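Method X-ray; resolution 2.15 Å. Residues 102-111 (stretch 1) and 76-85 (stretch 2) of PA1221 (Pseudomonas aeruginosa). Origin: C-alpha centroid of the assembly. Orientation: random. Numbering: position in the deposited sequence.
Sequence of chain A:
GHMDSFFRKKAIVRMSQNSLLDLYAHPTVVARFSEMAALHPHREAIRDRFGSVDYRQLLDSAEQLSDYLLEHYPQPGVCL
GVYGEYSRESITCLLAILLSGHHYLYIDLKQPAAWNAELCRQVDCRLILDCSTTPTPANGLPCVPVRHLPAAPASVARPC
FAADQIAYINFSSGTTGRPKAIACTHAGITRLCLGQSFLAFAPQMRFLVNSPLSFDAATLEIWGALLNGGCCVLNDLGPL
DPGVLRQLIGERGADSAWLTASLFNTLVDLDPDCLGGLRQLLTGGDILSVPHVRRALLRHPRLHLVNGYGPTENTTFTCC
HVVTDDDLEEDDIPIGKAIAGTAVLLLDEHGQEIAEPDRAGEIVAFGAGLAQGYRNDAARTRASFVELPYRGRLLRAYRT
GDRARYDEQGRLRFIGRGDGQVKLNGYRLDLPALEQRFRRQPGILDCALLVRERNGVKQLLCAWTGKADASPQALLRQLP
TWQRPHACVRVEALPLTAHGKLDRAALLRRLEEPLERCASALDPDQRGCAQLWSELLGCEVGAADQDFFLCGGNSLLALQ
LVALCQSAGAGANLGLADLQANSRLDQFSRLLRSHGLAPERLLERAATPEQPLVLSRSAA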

ATOM      1  N   HIS A 102      -3.830   4.211  19.539  1.00 27.64           N
ATOM      2  CA  HIS A 102      -3.139   5.120  18.644  1.00 24.69           C
ATOM      3  C   HIS A 102      -3.051   4.536  17.230  1.00 25.73           C
ATOM      4  O   HIS A 102      -3.436   3.387  17.001  1.00 24.59           O
ATOM      5  CB  HIS A 102      -1.759   5.442  19.230  1.00 22.95           C
ATOM      6  CG  HIS A 102      -1.828   6.050  20.596  1.00 18.29           C
ATOM      7  ND1 HIS A 102      -2.837   6.907  20.972  1.00 19.76           N
ATOM      8  CD2 HIS A 102      -1.042   5.893  21.688  1.00 23.25           C
ATOM      9  CE1 HIS A 102      -2.660   7.275  22.228  1.00 19.25           C
ATOM     10  NE2 HIS A 102      -1.578   6.674  22.687  1.00 24.52           N
ATOM     11  N   HIS A 103      -2.536   5.322  16.287  1.00 22.26           N
ATOM     12  CA  HIS A 103      -2.416   4.875  14.904  1.00 17.34           C
ATOM     13  C   HIS A 103      -0.996   5.057  14.395  1.00 25.20           C
ATOM     14  O   HIS A 103      -0.294   5.983  14.798  1.00 17.71           O
ATOM     15  CB  HIS A 103      -3.429   5.569  13.955  1.00 20.61           C
ATOM     16  CG  HIS A 103      -3.538   7.059  14.129  1.00 14.66           C
ATOM     17  ND1 HIS A 103      -4.365   7.640  15.063  1.00 20.19           N
ATOM     18  CD2 HIS A 103      -2.975   8.084  13.438  1.00 17.73           C
ATOM     19  CE1 HIS A 103      -4.291   8.959  14.967  1.00 17.38           C
ATOM     20  NE2 HIS A 103      -3.453   9.254  13.987  1.00 27.59           N
ATOM     21  N   TYR A 104      -0.584   4.182  13.486  1.00 26.50           N
ATOM     22  CA  TYR A 104       0.805   4.171  13.064  1.00 20.24           C
ATOM     23  C   TYR A 104       1.025   4.832  11.720  1.00 23.98           C
ATOM     24  O   TYR A 104       0.126   4.910  10.875  1.00 23.29           O
ATOM     25  CB  TYR A 104       1.433   2.759  13.095  1.00 13.20           C
ATOM     26  CG  TYR A 104       0.801   1.689  12.221  1.00 18.77           C
ATOM     27  CD1 TYR A 104       1.071   1.624  10.850  1.00 10.93           C
ATOM     28  CD2 TYR A 104      -0.013   0.690  12.783  1.00 19.60           C
ATOM     29  CE1 TYR A 104       0.516   0.602  10.039  1.00 16.29           C
ATOM     30  CE2 TYR A 104      -0.569  -0.341  11.982  1.00 20.74           C
ATOM     31  CZ  TYR A 104      -0.301  -0.376  10.615  1.00 19.06           C
ATOM     32  OH  TYR A 104      -0.851  -1.367   9.812  1.00 18.44           O
ATOM     33  N   LEU A 105       2.228   5.362  11.573  1.00 21.83           N
ATOM     34  CA  LEU A 105       2.664   6.007  10.340  1.00 23.86           C
ATOM     35  C   LEU A 105       4.088   5.577  10.026  1.00 20.28           C
ATOM     36  O   LEU A 105       4.967   5.666  10.901  1.00 20.39           O
ATOM     37  CB  LEU A 105       2.651   7.517  10.557  1.00 18.72           C
ATOM     38  CG  LEU A 105       3.356   8.376   9.526  1.00 19.85           C
ATOM     39  CD1 LEU A 105       2.653   8.276   8.168  1.00 16.09           C
ATOM     40  CD2 LEU A 105       3.406   9.819  10.031  1.00 19.91           C
ATOM     41  N   TYR A 106       4.346   5.136   8.795  1.00 20.69           N
ATOM     42  CA  TYR A 106       5.730   4.870   8.424  1.00 29.08           C
ATOM     43  C   TYR A 106       6.544   6.155   8.227  1.00 24.49           C
ATOM     44  O   TYR A 106       6.120   7.085   7.547  1.00 24.56           O
ATOM     45  CB  TYR A 106       5.887   3.962   7.188  1.00 32.14           C
ATOM     46  CG  TYR A 106       7.315   3.442   7.123  1.00 35.41           C
ATOM     47  CD1 TYR A 106       7.829   2.674   8.177  1.00 45.33           C
ATOM     48  CD2 TYR A 106       8.158   3.752   6.065  1.00 38.32           C
ATOM     49  CE1 TYR A 106       9.132   2.210   8.176  1.00 47.45           C
ATOM     50  CE2 TYR A 106       9.482   3.285   6.044  1.00 42.74           C
ATOM     51  CZ  TYR A 106       9.957   2.521   7.113  1.00 50.09           C
ATOM     52  OH  TYR A 106      11.246   2.045   7.133  1.00 56.74           O
ATOM     53  N   ILE A 107       7.731   6.191   8.814  1.00 26.34           N
ATOM     54  CA  ILE A 107       8.637   7.313   8.597  1.00 24.35           C
ATOM     55  C   ILE A 107       9.983   6.771   8.153  1.00 32.97           C
ATOM     56  O   ILE A 107      10.607   5.985   8.869  1.00 37.12           O
ATOM     57  CB  ILE A 107       8.820   8.170   9.872  1.00 34.87           C
ATOM     58  CG1 ILE A 107       7.499   8.829  10.285  1.00 27.89           C
ATOM     59  CG2 ILE A 107       9.890   9.245   9.646  1.00 32.27           C
ATOM     60  CD1 ILE A 107       7.015   9.900   9.315  1.00 29.18           C
ATOM     61  N   ASP A 108      10.427   7.169   6.964  1.00 28.40           N
ATOM     62  CA  ASP A 108      11.719   6.723   6.481  1.00 27.68           C
ATOM     63  C   ASP A 108      12.753   7.787   6.839  1.00 32.66           C
ATOM     64  O   ASP A 108      12.842   8.829   6.187  1.00 30.88           O
ATOM     65  CB  ASP A 108      11.647   6.509   4.963  1.00 23.99           C
ATOM     66  CG  ASP A 108      12.942   5.999   4.383  1.00 29.59           C
ATOM     67  OD1 ASP A 108      13.975   6.040   5.085  1.00 33.27           O
ATOM     68  OD2 ASP A 108      12.932   5.566   3.211  1.00 32.82           O
ATOM     69  N   LEU A 109      13.581   7.478   7.835  1.00 35.56           N
ATOM     70  CA  LEU A 109      14.539   8.433   8.380  1.00 31.84           C
ATOM     71  C   LEU A 109      15.687   8.732   7.407  1.00 33.96           C
ATOM     72  O   LEU A 109      16.477   9.645   7.630  1.00 36.04           O
ATOM     73  CB  LEU A 109      15.045   7.975   9.761  1.00 34.69           C
ATOM     74  CG  LEU A 109      14.016   8.153  10.899  1.00 32.84           C
ATOM     75  CD1 LEU A 109      14.485   7.572  12.213  1.00 36.37           C
ATOM     76  CD2 LEU A 109      13.653   9.622  11.094  1.00 29.38           C
ATOM     77  N   LYS A 110      15.746   7.988   6.307  1.00 32.87           N
ATOM     78  CA  LYS A 110      16.731   8.258   5.270  1.00 37.01           C
ATOM     79  C   LYS A 110      16.218   9.258   4.228  1.00 37.61           C
ATOM     80  O   LYS A 110      16.956   9.638   3.330  1.00 40.10           O
ATOM     81  CB  LYS A 110      17.191   6.967   4.593  1.00 37.02           C
ATOM     82  CG  LYS A 110      17.935   6.007   5.515  1.00 41.20           C
ATOM     83  N   GLN A 111      14.961   9.680   4.351  1.00 33.05           N
ATOM     84  CA  GLN A 111      14.449  10.785   3.538  1.00 30.93           C
ATOM     85  C   GLN A 111      14.946  12.098   4.140  1.00 34.35           C
ATOM     86  O   GLN A 111      15.391  12.108   5.284  1.00 31.22           O
ATOM     87  CB  GLN A 111      12.915  10.775   3.514  1.00 24.13           C
ATOM     88  CG  GLN A 111      12.319   9.552   2.832  1.00 30.82           C
ATOM     89  CD  GLN A 111      12.824   9.378   1.409  1.00 36.40           C
ATOM     90  OE1 GLN A 111      13.070  10.352   0.697  1.00 37.22           O
ATOM     91  NE2 GLN A 111      12.979   8.134   0.989  1.00 41.49           N
TER
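Stretch 2 76-85: PGVCLGVYGE

Neighbouring strands of a parallel sheet exchange hydrogen bonds in a characteristic stagger: one residue of a strand gives its NH and CO to two residues of its partner that lie two apart, and the NH and CO of the residue between them point away from the first strand. The pairing of residues 102-111 with residues 76-85 in PA1221 illustrates this well. Strand 79-83 runs alongside strand 103-106 in the same direction, the two axes approaching to 4.5 Å and crossing at -40°, a pronounced twist for adjacent strands.

The register begins just before the strand proper. At His102 a side chain joins the backbone pattern: Val78 N donates to His102 ND1 at 3.2 Å, while Val78 CG2 sits over the face of the same imidazole, 3.3 Å from the ring centroid. Pro76 and Leu80 also border this ring, with Leu80 CD1 3.6 Å from His102 CD2.

The regular ladder then starts at His103, which lies beside Cys79. His103 N donates to Val78 O at 3.0 Å, and Leu80 N donates to His103 O at 2.8 Å. The imidazole folds back over the partner strand, bringing His103 NE2 to 3.4 Å from Cys79 CB, and its edge meets the carbonyl of Gly77, whose backbone angles by themselves call for glycine.

Tyr104, paired with Leu80, gives no backbone NH or CO hydrogen bond to stretch 2, as the stagger requires; its CA instead approaches Leu80 O at 3.2 Å in a CA-H...O contact. Its side chain lies on the face of Leu80 and Val82, and its end leads away from stretch 2.

Leu105 repeats the pattern of His103. Leu105 N donates to Leu80 O, and Val82 N to Leu105 O, both at 2.9 Å. Leu105 shares a sheet face with His103 and Cys79, and its CB packs 3.7 Å from Cys79 SG. Across from it is Gly81, where an ideal CB would come tightly against Ile107 CG1, at 3.4 Å.

Tyr106 pairs with Val82 on the face it shares with Tyr104 and Leu80. Its hydroxyl reaches along the partner to form a weak hydrogen bond from Tyr106 OH to Gly84 O, 3.3 Å long.

Ile107 closes the ladder, Ile107 N donating to Val82 O at 3.0 Å. From here the contact passes to the Tyr83 ring: Ile107 O meets its edge, 3.0 Å from Tyr83 CD1, and Leu109 covers one face, with Leu109 CB 3.8 Å from the ring centroid. Leu109 lies in the type I turn from Asp108 to Gln111, and Gln111 itself lies beyond contact.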

ATOM      1  N   PRO A  76      -6.432   7.953  23.860  1.00 21.61           N
ATOM      2  CA  PRO A  76      -6.321   7.335  22.532  1.00 24.51           C
ATOM      3  C   PRO A  76      -6.478   8.355  21.399  1.00 24.72           C
ATOM      4  O   PRO A  76      -7.132   9.385  21.580  1.00 20.91           O
ATOM      5  CB  PRO A  76      -7.485   6.325  22.512  1.00 24.63           C
ATOM      6  CG  PRO A  76      -8.473   6.834  23.535  1.00 31.63           C
ATOM      7  CD  PRO A  76      -7.643   7.533  24.593  1.00 29.30           C
ATOM      8  N   GLY A  77      -5.941   8.029  20.225  1.00 22.06           N
ATOM      9  CA  GLY A  77      -6.098   8.870  19.052  1.00 23.04           C
ATOM     10  C   GLY A  77      -4.882   9.633  18.552  1.00 24.53           C
ATOM     11  O   GLY A  77      -4.999  10.494  17.664  1.00 20.36           O
ATOM     12  N   VAL A  78      -3.701   9.316  19.070  1.00 18.70           N
ATOM     13  CA  VAL A  78      -2.513   9.989  18.555  1.00 19.14           C
ATOM     14  C   VAL A  78      -1.801   9.204  17.459  1.00 26.06           C
ATOM     15  O   VAL A  78      -1.836   7.969  17.429  1.00 22.73           O
ATOM     16  CB  VAL A  78      -1.506  10.411  19.657  1.00 27.33           C
ATOM     17  CG1 VAL A  78      -2.254  11.035  20.823  1.00 24.78           C
ATOM     18  CG2 VAL A  78      -0.673   9.231  20.116  1.00 28.00           C
ATOM     19  N   CYS A  79      -1.205   9.951  16.530  1.00 19.22           N
ATOM     20  CA  CYS A  79      -0.351   9.387  15.494  1.00 20.17           C
ATOM     21  C   CYS A  79       1.063   9.082  16.023  1.00 18.57           C
ATOM     22  O   CYS A  79       1.707   9.925  16.642  1.00 20.94           O
ATOM     23  CB  CYS A  79      -0.260  10.342  14.285  1.00 15.26           C
ATOM     24  SG  CYS A  79       0.751   9.686  12.946  1.00 24.96           S
ATOM     25  N   LEU A  80       1.540   7.870  15.756  1.00 25.94           N
ATOM     26  CA  LEU A  80       2.859   7.458  16.196  1.00 16.98           C
ATOM     27  C   LEU A  80       3.638   6.867  15.030  1.00 16.88           C
ATOM     28  O   LEU A  80       3.119   6.023  14.273  1.00 24.05           O
ATOM     29  CB  LEU A  80       2.745   6.448  17.338  1.00 16.17           C
ATOM     30  CG  LEU A  80       2.140   6.973  18.643  1.00 19.79           C
ATOM     31  CD1 LEU A  80       1.924   5.799  19.604  1.00 20.68           C
ATOM     32  CD2 LEU A  80       3.054   8.017  19.255  1.00 17.96           C
ATOM     33  N   GLY A  81       4.894   7.293  14.905  1.00 21.74           N
ATOM     34  CA  GLY A  81       5.737   6.897  13.793  1.00 18.61           C
ATOM     35  C   GLY A  81       6.505   5.616  14.043  1.00 21.47           C
ATOM     36  O   GLY A  81       6.817   5.294  15.183  1.00 26.08           O
ATOM     37  N   VAL A  82       6.819   4.896  12.969  1.00 18.14           N
ATOM     38  CA  VAL A  82       7.658   3.712  13.047  1.00 21.06           C
ATOM     39  C   VAL A  82       8.702   3.773  11.958  1.00 30.64           C
ATOM     40  O   VAL A  82       8.361   3.984  10.787  1.00 25.14           O
ATOM     41  CB  VAL A  82       6.842   2.434  12.871  1.00 26.06           C
ATOM     42  CG1 VAL A  82       7.760   1.193  12.850  1.00 22.05           C
ATOM     43  CG2 VAL A  82       5.812   2.329  13.977  1.00 22.34           C
ATOM     44  N   TYR A  83       9.970   3.626  12.342  1.00 27.46           N
ATOM     45  CA  TYR A  83      11.053   3.489  11.369  1.00 28.26           C
ATOM     46  C   TYR A  83      11.794   2.169  11.540  1.00 26.52           C
ATOM     47  O   TYR A  83      12.082   1.741  12.660  1.00 31.33           O
ATOM     48  CB  TYR A  83      12.039   4.672  11.444  1.00 20.62           C
ATOM     49  CG  TYR A  83      13.291   4.450  10.599  1.00 29.37           C
ATOM     50  CD1 TYR A  83      13.242   4.531   9.216  1.00 23.91           C
ATOM     51  CD2 TYR A  83      14.518   4.150  11.194  1.00 29.39           C
ATOM     52  CE1 TYR A  83      14.369   4.319   8.443  1.00 33.11           C
ATOM     53  CE2 TYR A  83      15.665   3.941  10.427  1.00 32.61           C
ATOM     54  CZ  TYR A  83      15.580   4.025   9.054  1.00 38.47           C
ATOM     55  OH  TYR A  83      16.701   3.807   8.288  1.00 42.57           O
ATOM     56  N   GLY A  84      12.025   1.485  10.428  1.00 28.65           N
ATOM     57  CA  GLY A  84      13.066   0.474  10.329  1.00 22.10           C
ATOM     58  C   GLY A  84      12.705  -0.607   9.315  1.00 28.77           C
ATOM     59  O   GLY A  84      11.552  -0.694   8.891  1.00 25.31           O
ATOM     60  N   GLU A  85      13.671  -1.457   8.969  1.00 24.75           N
ATOM     61  CA  GLU A  85      13.414  -2.607   8.100  1.00 36.44           C
ATOM     62  C   GLU A  85      12.522  -3.606   8.832  1.00 33.60           C
ATOM     63  O   GLU A  85      12.459  -3.590  10.059  1.00 31.90           O
ATOM     64  CB  GLU A  85      14.728  -3.302   7.700  1.00 40.61           C
ATOM     65  CG  GLU A  85      15.676  -2.455   6.855  1.00 51.20           C
ATOM     66  CD  GLU A  85      15.039  -1.973   5.566  1.00 63.44           C
ATOM     67  OE1 GLU A  85      14.083  -2.616   5.092  1.00 70.03           O
ATOM     68  OE2 GLU A  85      15.488  -0.941   5.028  1.00 68.14           O
TER